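Local coordinates for protein ArsR family transcriptional regulator (Comamonas testosteroni, PDB 6UVU) that represses transcription as an antimony(III)-responsive regulator of the ArsR family, probably by binding operator DNA as a winged-helix dimer, at residues B[55-59]-B[95-99]; B[35-39]-B[103-107]. All blocks are in the same frame, centred on the assembly; numbering follows the deposited sequence.

Interaction 1. Residues B[55-59]-B[95-99]; sequences GGLCV and IHYRI
Segment 55-59 leads from the end of helix 42-54 into the first residue of helix 59-65, extended at Leu57 and Cys58, and runs roughly antiparallel to segment 95-99 of strand 94-99, with the end-to-end directions 145° apart. Gly55 leaves the preceding helix with positive phi (72/16), Gly56 takes 126/138, and Val59 turns helical. The register centres on one bridge, Leu57 with Tyr97, an antiparallel hydrogen-bonded pair with CA atoms 5.5 Å apart: Leu57 N donates to Tyr97 O at 3.2 Å and Tyr97 N to Leu57 O at 2.9 Å. Flanking it are two CA-H...O contacts, Gly56 CA to Tyr97 O at 3.0 Å and Cys58 CA to Ile95 O at 3.3 Å. Farther along, a water bridges the two segments, accepting from Val59 N (2.8 Å) and donating to Ile95 O (2.5 Å). This is the winged-helix arrangement of ArsR regulators, in which a short extended segment of the helical part adds an edge to the hairpin of strands 86-91 and 94-99, the wing. His96, chi1 t, brings its ring up to Gly56, NE2 lying 2.9 Å from Gly56 O; a CB on Gly56 would clash with His96 CE1. The Arg98 side chain extends to Gly55, its NH1 2.5 Å from Gly55 O but poorly angled for a hydrogen bond. Cys58, chi1 p, is the N-cap of helix 59-65, its SG capping a backbone N just beyond Val59. Tyr97, chi1 m, is buried and meets Val59 (t) through CE2 to CG2 at 3.8 Å, and both side chains also rest on Leu77 of helix 70-82.

Interaction 2. Residues B[35-39]-B[103-107]; sequences LFKVL and CVLRM
The helical segments 35-39 and 103-107 cross at -63°, their axes 10.4 Å apart at closest approach; the nearest CA pair is Leu35 with Val104, at 6.6 Å. Leu35 (chi1 t, chi2 p) points toward the partner helix: CD1 lies 3.6 Å from Val104 CG2, while CD2 is 3.9 Å from Met107 CE and 4.4 Å from Cys103 CB. Phe36 (m) has its CB directed away, yet the ring swings back so that CZ is 3.6 Å from Met107 CE; Met107 SD sits 4.8 Å from the ring centroid, an oblique Met-aromatic contact. One turn after Leu35, Leu39 (m, t) sets CD1 3.4 Å from Met107 CG and CD2 4.4 Å from Val104 CG1. Met107 (t, p, p) thus touches all three. The pairing joins helix 26-39 to helix 102-121 at the dimer interface, as in ArsR dimers, where the terminal helices meet; Leu35 also packs on Leu114 and Phe36 on Leu39 of the second subunit. With no hydrogen bond between the segments, the fit depends on side-chain shape.

The two contacts lie about 18 Å apart, centre to centre, and belong to one ArsR-type winged-helix fold. Strand 94-99 of interaction 1 leads directly into helix 102-121 of interaction 2, so the chain passes from the wing to the dimerisation region within a few residues. Interaction 1 is the more superficial, joining segment 55-59 to the wing, whereas interaction 2 is buried about 5 Å from the centre of the chain. They do not touch otherwise, yet both reach the second subunit: Arg98 packs on its Ala11, and Arg106 forms a salt bridge with its Glu117. Helix 42-54 touches both, through Ile99 on Leu51 and Leu39 on Leu48.

Interaction 1. Residues B[55-59]-B[95-99]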
# COMPACT_ATOMS: atom_id res chain seq x y z
N GLY B 55 12.24 10.81 -12.85
CA GLY B 55 12.31 12.06 -12.12
C GLY B 55 11.42 13.14 -12.66
O GLY B 55 11.61 14.32 -12.32
N GLY B 56 10.44 12.79 -13.50
CA GLY B 56 9.51 13.76 -14.03
C GLY B 56 9.39 13.78 -15.54
O GLY B 56 10.40 13.72 -16.25
N LEU B 57 8.16 13.90 -16.05
CA LEU B 57 7.89 13.83 -17.47
C LEU B 57 6.72 14.73 -17.83
O LEU B 57 5.93 15.14 -16.97
CB LEU B 57 7.59 12.39 -17.90
CG LEU B 57 8.74 11.38 -17.73
CD1 LEU B 57 8.25 9.94 -17.86
CD2 LEU B 57 9.88 11.69 -18.71
N CYS B 58 6.60 15.03 -19.12
CA CYS B 58 5.40 15.61 -19.70
C CYS B 58 4.43 14.50 -20.06
O CYS B 58 4.76 13.31 -20.06
CB CYS B 58 5.72 16.44 -20.95
SG CYS B 58 6.20 15.50 -22.45
N VAL B 59 3.20 14.91 -20.39
CA VAL B 59 2.13 13.97 -20.64
C VAL B 59 2.45 13.08 -21.84
O VAL B 59 2.12 11.88 -21.85
CB VAL B 59 0.80 14.73 -20.81
CG1 VAL B 59 -0.32 13.80 -21.22
CG2 VAL B 59 0.44 15.43 -19.52
N ILE B 95 3.88 21.08 -19.60
CA ILE B 95 3.65 20.80 -18.19
C ILE B 95 4.48 19.57 -17.82
O ILE B 95 4.34 18.51 -18.43
CB ILE B 95 2.17 20.56 -17.88
CG1 ILE B 95 1.31 21.68 -18.50
CG2 ILE B 95 1.96 20.48 -16.38
CD1 ILE B 95 -0.18 21.58 -18.17
N HIS B 96 5.36 19.74 -16.85
CA HIS B 96 6.26 18.71 -16.36
C HIS B 96 5.76 18.29 -14.98
O HIS B 96 5.49 19.15 -14.13
CB HIS B 96 7.69 19.23 -16.30
CG HIS B 96 8.73 18.19 -16.01
ND1 HIS B 96 9.21 17.95 -14.74
CD2 HIS B 96 9.41 17.35 -16.84
CE1 HIS B 96 10.12 16.99 -14.79
NE2 HIS B 96 10.26 16.61 -16.05
N TYR B 97 5.60 16.99 -14.77
CA TYR B 97 5.02 16.45 -13.54
C TYR B 97 6.08 15.72 -12.73
O TYR B 97 6.85 14.93 -13.29
CB TYR B 97 3.88 15.49 -13.85
CG TYR B 97 2.62 16.16 -14.33
CD1 TYR B 97 1.66 16.63 -13.43
CD2 TYR B 97 2.38 16.32 -15.68
CE1 TYR B 97 0.51 17.23 -13.88
CE2 TYR B 97 1.23 16.91 -16.13
CZ TYR B 97 0.30 17.36 -15.23
OH TYR B 97 -0.83 17.96 -15.73
N ARG B 98 6.12 15.98 -11.42
CA ARG B 98 7.05 15.34 -10.50
C ARG B 98 6.31 14.91 -9.23
O ARG B 98 5.39 15.62 -8.79
CB ARG B 98 8.20 16.27 -10.13
CG ARG B 98 9.45 15.56 -9.67
CD ARG B 98 10.49 16.53 -9.13
NE ARG B 98 10.85 17.56 -10.11
CZ ARG B 98 11.82 17.42 -11.02
NH1 ARG B 98 12.51 16.29 -11.07
NH2 ARG B 98 12.09 18.41 -11.87
N ILE B 99 6.71 13.79 -8.65
CA ILE B 99 6.17 13.29 -7.39
C ILE B 99 6.75 14.12 -6.25
O ILE B 99 7.98 14.16 -6.07
CB ILE B 99 6.49 11.80 -7.18
CG1 ILE B 99 5.84 10.90 -8.23
CG2 ILE B 99 6.08 11.35 -5.80
CD1 ILE B 99 6.36 9.47 -8.19
O HOH W 1 2.66 17.66 -20.01

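Interaction 2. Residues B[35-39]-B[103-107]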
# COMPACT_ATOMS: atom_id res chain seq x y z
N LEU B 35 -3.41 7.18 1.67
CA LEU B 35 -2.21 6.77 0.94
C LEU B 35 -2.48 5.51 0.11
O LEU B 35 -2.22 5.47 -1.09
CB LEU B 35 -1.05 6.55 1.91
CG LEU B 35 0.22 5.83 1.43
CD1 LEU B 35 0.87 6.57 0.27
CD2 LEU B 35 1.20 5.68 2.58
N PHE B 36 -3.05 4.47 0.75
CA PHE B 36 -3.29 3.21 0.04
C PHE B 36 -4.33 3.36 -1.06
O PHE B 36 -4.22 2.71 -2.11
CB PHE B 36 -3.70 2.13 1.03
CG PHE B 36 -2.57 1.62 1.89
CD1 PHE B 36 -1.51 0.94 1.32
CD2 PHE B 36 -2.58 1.82 3.27
CE1 PHE B 36 -0.48 0.45 2.10
CE2 PHE B 36 -1.54 1.34 4.06
CZ PHE B 36 -0.49 0.65 3.48
N LYS B 37 -5.39 4.18 -0.84
CA LYS B 37 -6.38 4.40 -1.89
C LYS B 37 -5.75 5.00 -3.14
O LYS B 37 -6.04 4.57 -4.26
CB LYS B 37 -7.51 5.31 -1.39
CG LYS B 37 -8.53 4.65 -0.46
CD LYS B 37 -9.66 5.62 -0.10
CE LYS B 37 -10.52 5.09 1.06
NZ LYS B 37 -11.53 6.11 1.49
N VAL B 38 -4.88 5.99 -2.98
CA VAL B 38 -4.18 6.57 -4.12
C VAL B 38 -3.37 5.50 -4.86
O VAL B 38 -3.41 5.41 -6.10
CB VAL B 38 -3.30 7.74 -3.66
CG1 VAL B 38 -2.37 8.17 -4.78
CG2 VAL B 38 -4.17 8.91 -3.23
N LEU B 39 -2.65 4.66 -4.13
CA LEU B 39 -1.84 3.64 -4.78
C LEU B 39 -2.64 2.43 -5.27
O LEU B 39 -2.12 1.66 -6.08
CB LEU B 39 -0.76 3.17 -3.82
CG LEU B 39 0.30 4.22 -3.56
CD1 LEU B 39 0.99 3.87 -2.30
CD2 LEU B 39 1.28 4.29 -4.74
N CYS B 103 5.72 10.03 1.20
CA CYS B 103 5.04 8.84 1.67
C CYS B 103 4.60 7.95 0.51
O CYS B 103 4.76 6.73 0.57
CB CYS B 103 3.83 9.23 2.52
SG CYS B 103 4.30 10.13 3.99
N VAL B 104 4.01 8.55 -0.52
CA VAL B 104 3.68 7.81 -1.73
C VAL B 104 4.93 7.15 -2.29
O VAL B 104 4.89 5.99 -2.72
CB VAL B 104 3.00 8.73 -2.76
CG1 VAL B 104 3.23 8.25 -4.21
CG2 VAL B 104 1.53 8.84 -2.48
N LEU B 105 6.07 7.85 -2.22
CA LEU B 105 7.29 7.35 -2.83
C LEU B 105 7.83 6.13 -2.10
O LEU B 105 8.19 5.13 -2.72
CB LEU B 105 8.35 8.45 -2.88
CG LEU B 105 9.58 8.05 -3.68
CD1 LEU B 105 9.20 7.78 -5.13
CD2 LEU B 105 10.61 9.17 -3.59
N ARG B 106 7.92 6.19 -0.77
CA ARG B 106 8.39 5.02 -0.03
C ARG B 106 7.47 3.82 -0.22
O ARG B 106 7.94 2.67 -0.27
CB ARG B 106 8.51 5.33 1.46
CG ARG B 106 8.91 6.74 1.83
CD ARG B 106 9.94 6.75 2.92
NE ARG B 106 9.55 6.00 4.12
CZ ARG B 106 9.36 6.56 5.32
NH1 ARG B 106 9.53 7.87 5.49
NH2 ARG B 106 9.01 5.81 6.36
N MET B 107 6.16 4.06 -0.32
CA MET B 107 5.21 2.96 -0.47
C MET B 107 5.31 2.34 -1.86
O MET B 107 5.25 1.11 -2.01
CB MET B 107 3.78 3.43 -0.18
CG MET B 107 2.77 2.29 0.07
SD MET B 107 3.15 1.13 1.43
CE MET B 107 2.73 2.14 2.86